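Local coordinates for protein transcriptional repressor, TetR family (Thermus thermophilus, PDB 3ANP) that represses transcription to control fatty acid degradation, binds lauroyl-CoA, and probably binds DNA through a helix-turn-helix motif, at residues A18-L21 and F22-G26; L111-D115 and P116-R120. One frame throughout, in Å; residues are numbered along the deposited sequence.

In the fold
Both contacts are local, each made within one continuous stretch, and they sit in different parts of a TetR-family chain. Contact 1 is the last two turns of helix 3-25, beside the predicted helix-turn-helix; contact 2 is the loop after helix 101-110 and the first turns of helix 116-125. Their centres are about 24 Å apart and their nearest atoms about 11 Å, so they do not touch. Each is partly buried. In contact 1 an aromatic ring and a selenomethionine pack inward while charged side chains line the outside. Contact 2 is mainly polar, with a capped helix start, and its buried residues meet the acyl-CoA and the second subunit.

Contact 1: residues A18-L21 and F22-G26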
loop_
_atom_site.group_PDB
_atom_site.type_symbol
_atom_site.label_atom_id
_atom_site.label_comp_id
_atom_site.label_asym_id
_atom_site.label_seq_id
_atom_site.Cartn_x
_atom_site.Cartn_y
_atom_site.Cartn_z
ATOM N N ALA A 18 -23.056 -1.268 -17.354
ATOM C CA ALA A 18 -21.902 -0.450 -16.970
ATOM C C ALA A 18 -20.562 -1.094 -17.331
ATOM O O ALA A 18 -19.655 -0.414 -17.828
ATOM C CB ALA A 18 -21.939 -0.146 -15.450
HETATM N N MSE A 19 -20.426 -2.391 -17.075
HETATM C CA MSE A 19 -19.173 -3.084 -17.362
HETATM C C MSE A 19 -18.831 -3.028 -18.853
HETATM O O MSE A 19 -17.677 -2.788 -19.219
HETATM C CB MSE A 19 -19.248 -4.545 -16.892
HETATM C CG MSE A 19 -19.309 -4.723 -15.371
HETATM SE SE MSE A 19 -17.738 -3.958 -14.474
HETATM C CE MSE A 19 -16.351 -4.987 -15.362
ATOM N N GLU A 20 -19.830 -3.256 -19.708
ATOM C CA GLU A 20 -19.612 -3.204 -21.151
ATOM C C GLU A 20 -19.135 -1.801 -21.567
ATOM O O GLU A 20 -18.159 -1.662 -22.319
ATOM C CB GLU A 20 -20.901 -3.588 -21.905
ATOM C CG GLU A 20 -20.766 -3.574 -23.425
ATOM C CD GLU A 20 -19.916 -4.724 -23.984
ATOM O OE1 GLU A 20 -19.223 -5.423 -23.210
ATOM O OE2 GLU A 20 -19.935 -4.927 -25.219
ATOM N N LEU A 21 -19.798 -0.758 -21.065
ATOM C CA LEU A 21 -19.397 0.615 -21.389
ATOM C C LEU A 21 -17.994 0.890 -20.858
ATOM O O LEU A 21 -17.185 1.503 -21.552
ATOM C CB LEU A 21 -20.382 1.645 -20.786
ATOM C CG LEU A 21 -21.698 1.764 -21.564
ATOM C CD1 LEU A 21 -22.766 2.428 -20.715
ATOM C CD2 LEU A 21 -21.455 2.566 -22.861
ATOM N N PHE A 22 -17.713 0.462 -19.626
ATOM C CA PHE A 22 -16.386 0.692 -19.043
ATOM C C PHE A 22 -15.320 0.013 -19.910
ATOM O O PHE A 22 -14.254 0.584 -20.197
ATOM C CB PHE A 22 -16.275 0.123 -17.611
ATOM C CG PHE A 22 -17.176 0.797 -16.577
ATOM C CD1 PHE A 22 -17.671 2.078 -16.771
ATOM C CD2 PHE A 22 -17.466 0.141 -15.377
ATOM C CE1 PHE A 22 -18.443 2.707 -15.774
ATOM C CE2 PHE A 22 -18.231 0.751 -14.383
ATOM C CZ PHE A 22 -18.719 2.041 -14.587
ATOM N N ARG A 23 -15.604 -1.216 -20.318
ATOM C CA ARG A 23 -14.667 -1.963 -21.147
ATOM C C ARG A 23 -14.449 -1.336 -22.506
ATOM O O ARG A 23 -13.310 -1.161 -22.938
ATOM C CB ARG A 23 -15.154 -3.405 -21.344
ATOM C CG ARG A 23 -14.882 -4.311 -20.159
ATOM C CD ARG A 23 -15.412 -5.736 -20.383
ATOM N NE ARG A 23 -14.964 -6.623 -19.316
ATOM C CZ ARG A 23 -15.771 -7.226 -18.450
ATOM N NH1 ARG A 23 -15.252 -8.004 -17.510
ATOM N NH2 ARG A 23 -17.092 -7.062 -18.526
ATOM N N ASN A 24 -15.540 -0.997 -23.183
ATOM C CA ASN A 24 -15.467 -0.424 -24.528
ATOM C C ASN A 24 -15.073 1.043 -24.634
ATOM O O ASN A 24 -14.484 1.456 -25.634
ATOM C CB ASN A 24 -16.808 -0.601 -25.253
ATOM C CG ASN A 24 -17.109 -2.054 -25.580
ATOM O OD1 ASN A 24 -16.196 -2.846 -25.771
ATOM N ND2 ASN A 24 -18.393 -2.401 -25.664
ATOM N N ARG A 25 -15.394 1.836 -23.616
ATOM C CA ARG A 25 -15.116 3.267 -23.689
ATOM C C ARG A 25 -14.277 3.852 -22.563
ATOM O O ARG A 25 -13.877 5.012 -22.630
ATOM C CB ARG A 25 -16.446 4.025 -23.801
ATOM C CG ARG A 25 -17.255 3.627 -25.048
ATOM C CD ARG A 25 -18.654 4.216 -25.079
ATOM N NE ARG A 25 -18.642 5.673 -25.156
ATOM C CZ ARG A 25 -19.732 6.434 -25.125
ATOM N NH1 ARG A 25 -19.626 7.756 -25.200
ATOM N NH2 ARG A 25 -20.933 5.873 -25.017
ATOM N N GLY A 26 -14.001 3.056 -21.539
ATOM C CA GLY A 26 -13.203 3.550 -20.432
ATOM C C GLY A 26 -14.075 3.856 -19.225
ATOM O O GLY A 26 -15.218 4.319 -19.370
HETATM O O HOH W 1 -18.820 -6.447 -20.698
#
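Phe-22 packs back on Ala-18 and Met-19 along the C-terminal turns of helix 3-25, the helix that leads into the predicted helix-turn-helix motif. Five i to i+4 backbone bonds run through the stretch, the first from Phe-22 N to Ala-18 O (2.8 Å) and the last from Gly-26 N to Phe-22 O. The tight side is aromatic. Ala-18 CB lies over the Phe-22 ring, 4.3 Å from its centroid and 26° off the normal, a CH-pi contact. Selenomethionine Met-19 makes a Met-aromatic contact obliquely, its SE 4.2 Å from Phe-22 CD2. Val-56, Ile-35 and Leu-103 also touch the Phe-22 side chain, and Phe-27 meets its ring edge-to-face. With an alanine in place of Phe-22, a gap is likely to open between helix 3-25 and helices 32-39, 54-77 and 101-110, leaving Ala-18 CB and Met-19 SE without their aromatic neighbour.

The solvent side is looser. Glu-20 has CG anti to the backbone N (chi1 -179°) and a bend at chi2, which carries OE2 to within 3.0 Å of Asn-24 ND2, a weak hydrogen bond. A water accepting from Arg-23 NH2 donates to Glu-20 OE1. Over one face of the Arg-23 guanidinium, offset toward the rim, rests the Met-19 methyl, CE standing 3.6 Å above the guanidinium plane.

Contact 2: residues L111-D115 and P116-R120; sequences LLNPD and PVRAR. With DCC (dodecyl-coa), chain E.
Asp-115 caps helix 116-125: its OD1 accepts from Val-117 N at 3.0 Å, with an N-H...O angle of 147°, while its backbone O takes Ala-119 N at 3.0 Å and, weakly, Arg-118 N. CG stands anti to the backbone N of Asp-115 (chi1 177°), which places the carboxylate beside the start of the helix, and Val-117 N meets OD1 from above the carboxylate plane. Just upstream an Asx turn forms, in which Asn-113 OD1 accepts from Asp-115 N at 2.9 Å, in the carbonyl plane and on a lone pair. Leu-111 O accepts from NP1 of dodecyl-CoA at 2.9 Å.

Farther out, Asn-113 ND2 lies over one face of the Arg-118 guanidinium, 3.2 Å from Arg-118 NE, the two planes 44° apart. Both are donors, and Glu-110 reconciles them, accepting from ND2 and making a salt bridge with NE; Tyr-52 adds a cation-pi contact to Arg-118.

The packing is turned to the ligand. Ala-119 CB lies 3.6 Å from its CP5, and Leu-111 CD1 lies 3.7 Å from CA5 of the acyl chain. The OH of Tyr-172 of the second subunit is hydrogen-bonded to Asn-113 O, and this tyrosine packs on Pro-116 and Ala-119. The stretch thus offers a backbone carbonyl to the pantetheine amide and apolar carbons to the pantetheine arm (Ala-119) and the acyl chain (Leu-111), so that ligand binding, helix capping and the dimer interface share one short stretch.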
loop_
_atom_site.group_PDB
_atom_site.type_symbol
_atom_site.label_atom_id
_atom_site.label_comp_id
_atom_site.label_asym_id
_atom_site.label_seq_id
_atom_site.Cartn_x
_atom_site.Cartn_y
_atom_site.Cartn_z
ATOM N N LEU A 111 -9.829 2.144 -2.525
ATOM C CA LEU A 111 -9.359 1.686 -1.222
ATOM C C LEU A 111 -8.596 2.821 -0.527
ATOM O O LEU A 111 -8.276 2.730 0.650
ATOM C CB LEU A 111 -8.443 0.461 -1.384
ATOM C CG LEU A 111 -9.224 -0.805 -1.728
ATOM C CD1 LEU A 111 -8.379 -1.777 -2.526
ATOM C CD2 LEU A 111 -9.718 -1.430 -0.420
ATOM N N LEU A 112 -8.317 3.891 -1.266
ATOM C CA LEU A 112 -7.596 5.035 -0.716
ATOM C C LEU A 112 -8.500 6.269 -0.667
ATOM O O LEU A 112 -8.025 7.393 -0.479
ATOM C CB LEU A 112 -6.361 5.356 -1.571
ATOM C CG LEU A 112 -5.334 4.240 -1.805
ATOM C CD1 LEU A 112 -4.276 4.710 -2.783
ATOM C CD2 LEU A 112 -4.698 3.829 -0.486
ATOM N N ASN A 113 -9.800 6.064 -0.844
ATOM C CA ASN A 113 -10.730 7.189 -0.819
ATOM C C ASN A 113 -10.610 7.963 0.507
ATOM O O ASN A 113 -10.640 7.370 1.583
ATOM C CB ASN A 113 -12.165 6.683 -0.992
ATOM C CG ASN A 113 -13.112 7.779 -1.426
ATOM O OD1 ASN A 113 -13.343 8.741 -0.689
ATOM N ND2 ASN A 113 -13.658 7.648 -2.636
ATOM N N PRO A 114 -10.454 9.296 0.442
ATOM C CA PRO A 114 -10.340 10.085 1.677
ATOM C C PRO A 114 -11.542 9.851 2.583
ATOM O O PRO A 114 -11.422 9.868 3.807
ATOM C CB PRO A 114 -10.269 11.515 1.167
ATOM C CG PRO A 114 -9.544 11.360 -0.123
ATOM C CD PRO A 114 -10.194 10.136 -0.738
ATOM N N ASP A 115 -12.705 9.632 1.982
ATOM C CA ASP A 115 -13.906 9.367 2.764
ATOM C C ASP A 115 -13.768 7.959 3.362
ATOM O O ASP A 115 -13.723 6.975 2.636
ATOM C CB ASP A 115 -15.140 9.455 1.863
ATOM C CG ASP A 115 -16.429 9.125 2.592
ATOM O OD1 ASP A 115 -16.385 8.765 3.788
ATOM O OD2 ASP A 115 -17.498 9.224 1.954
ATOM N N PRO A 116 -13.694 7.853 4.702
ATOM C CA PRO A 116 -13.551 6.577 5.414
ATOM C C PRO A 116 -14.688 5.574 5.228
ATOM O O PRO A 116 -14.474 4.367 5.314
ATOM C CB PRO A 116 -13.404 7.007 6.876
ATOM C CG PRO A 116 -12.795 8.376 6.780
ATOM C CD PRO A 116 -13.595 8.983 5.645
ATOM N N VAL A 117 -15.908 6.060 5.006
ATOM C CA VAL A 117 -17.027 5.151 4.805
ATOM C C VAL A 117 -16.819 4.397 3.480
ATOM O O VAL A 117 -17.094 3.197 3.376
ATOM C CB VAL A 117 -18.366 5.923 4.733
ATOM C CG1 VAL A 117 -19.493 4.991 4.262
ATOM C CG2 VAL A 117 -18.693 6.510 6.109
ATOM N N ARG A 118 -16.350 5.111 2.470
ATOM C CA ARG A 118 -16.122 4.484 1.172
ATOM C C ARG A 118 -14.876 3.607 1.171
ATOM O O ARG A 118 -14.867 2.557 0.523
ATOM C CB ARG A 118 -16.035 5.538 0.071
ATOM C CG ARG A 118 -17.421 5.881 -0.454
ATOM C CD ARG A 118 -17.449 6.958 -1.501
ATOM N NE ARG A 118 -16.679 6.657 -2.702
ATOM C CZ ARG A 118 -16.842 7.308 -3.847
ATOM N NH1 ARG A 118 -17.761 8.266 -3.936
ATOM N NH2 ARG A 118 -16.057 7.053 -4.878
ATOM N N ALA A 119 -13.834 4.019 1.898
ATOM C CA ALA A 119 -12.613 3.210 1.964
ATOM C C ALA A 119 -12.954 1.901 2.651
ATOM O O ALA A 119 -12.507 0.834 2.230
ATOM C CB ALA A 119 -11.501 3.930 2.752
ATOM N N ARG A 120 -13.750 1.988 3.715
ATOM C CA ARG A 120 -14.164 0.807 4.456
ATOM C C ARG A 120 -15.018 -0.104 3.581
ATOM O O ARG A 120 -14.903 -1.323 3.634
ATOM C CB ARG A 120 -14.968 1.202 5.696
ATOM C CG ARG A 120 -15.264 0.025 6.597
ATOM C CD ARG A 120 -16.113 0.428 7.795
ATOM N NE ARG A 120 -16.240 -0.682 8.737
ATOM C CZ ARG A 120 -15.274 -1.086 9.557
ATOM N NH1 ARG A 120 -14.101 -0.470 9.563
ATOM N NH2 ARG A 120 -15.477 -2.114 10.365
HETATM C C2 DCC E . -15.214 -5.939 17.015
HETATM C C4 DCC E . -13.245 -6.863 16.230
HETATM C C5 DCC E . -13.974 -7.814 15.530
HETATM C C6 DCC E . -15.361 -7.778 15.612
HETATM C C8 DCC E . -11.882 -8.156 15.180
HETATM C C10 DCC E . -8.721 -8.429 -5.613
HETATM C C11 DCC E . -9.238 -8.261 -7.043
HETATM C C12 DCC E . -9.550 -9.617 -7.677
HETATM N N9 DCC E . -11.959 -7.104 15.992
HETATM N N7 DCC E . -13.106 -8.594 14.895
HETATM N N3 DCC E . -13.894 -5.945 16.960
HETATM N N1 DCC E . -15.941 -6.829 16.361
HETATM N N6 DCC E . -16.099 -8.669 14.956
HETATM C "C1'" DCC E . -10.814 -6.345 16.544
HETATM C "C2'" DCC E . -9.548 -6.574 15.723
HETATM O "O2'" DCC E . -9.022 -7.875 16.000
HETATM C "C3'" DCC E . -8.674 -5.517 16.394
HETATM O "O3'" DCC E . -8.185 -6.005 17.646
HETATM C "C4'" DCC E . -9.668 -4.378 16.638
HETATM O "O4'" DCC E . -10.974 -4.928 16.385
HETATM C "C5'" DCC E . -9.363 -3.246 15.656
HETATM O "O5'" DCC E . -9.381 -3.734 14.313
HETATM P P1 DCC E . -8.693 -2.892 13.125
HETATM O O11 DCC E . -7.362 -2.412 13.557
HETATM O O12 DCC E . -8.789 -3.691 11.883
HETATM O O6 DCC E . -9.646 -1.603 12.978
HETATM P P2 DCC E . -10.946 -1.627 12.031
HETATM O O21 DCC E . -11.730 -0.616 12.777
HETATM O O22 DCC E . -11.189 -3.086 12.056
HETATM O O7 DCC E . -10.157 -1.014 10.768
HETATM C CPA DCC E . -9.566 -1.848 9.769
HETATM C CPB DCC E . -9.953 -1.341 8.377
HETATM C CP8 DCC E . -9.771 0.180 8.324
HETATM C CP7 DCC E . -11.412 -1.704 8.091
HETATM C CP9 DCC E . -9.052 -2.000 7.331
HETATM O OP3 DCC E . -8.391 0.524 8.478
HETATM C CP6 DCC E . -10.302 0.730 6.999
HETATM O OP2 DCC E . -11.493 1.011 6.871
HETATM N NP2 DCC E . -9.402 0.863 6.028
HETATM C CP5 DCC E . -9.769 1.381 4.701
HETATM C CP4 DCC E . -8.829 0.806 3.639
HETATM C CP3 DCC E . -7.378 1.204 3.915
HETATM O OP1 DCC E . -6.881 1.040 5.028
HETATM N NP1 DCC E . -6.719 1.717 2.878
HETATM C CP2 DCC E . -5.320 2.154 2.997
HETATM C CP1 DCC E . -4.396 0.936 3.086
HETATM S S DCC E . -4.295 -0.010 1.522
HETATM P P3 DCC E . -6.660 -5.701 18.063
HETATM O O31 DCC E . -5.764 -6.848 17.791
HETATM O O32 DCC E . -6.224 -4.377 17.258
HETATM O O33 DCC E . -6.708 -5.305 19.622
HETATM C CA1 DCC E . -5.520 -1.243 1.741
HETATM C CA2 DCC E . -5.504 -2.472 0.829
HETATM O OA1 DCC E . -6.383 -1.121 2.610
HETATM C CA3 DCC E . -6.340 -3.606 1.424
HETATM C CA4 DCC E . -6.269 -4.881 0.578
HETATM C CA5 DCC E . -6.822 -4.679 -0.834
HETATM C CA6 DCC E . -6.940 -6.029 -1.547
HETATM C CA7 DCC E . -7.575 -5.872 -2.931
HETATM C CA8 DCC E . -7.810 -7.236 -3.582
HETATM C CA9 DCC E . -8.377 -7.072 -4.995
#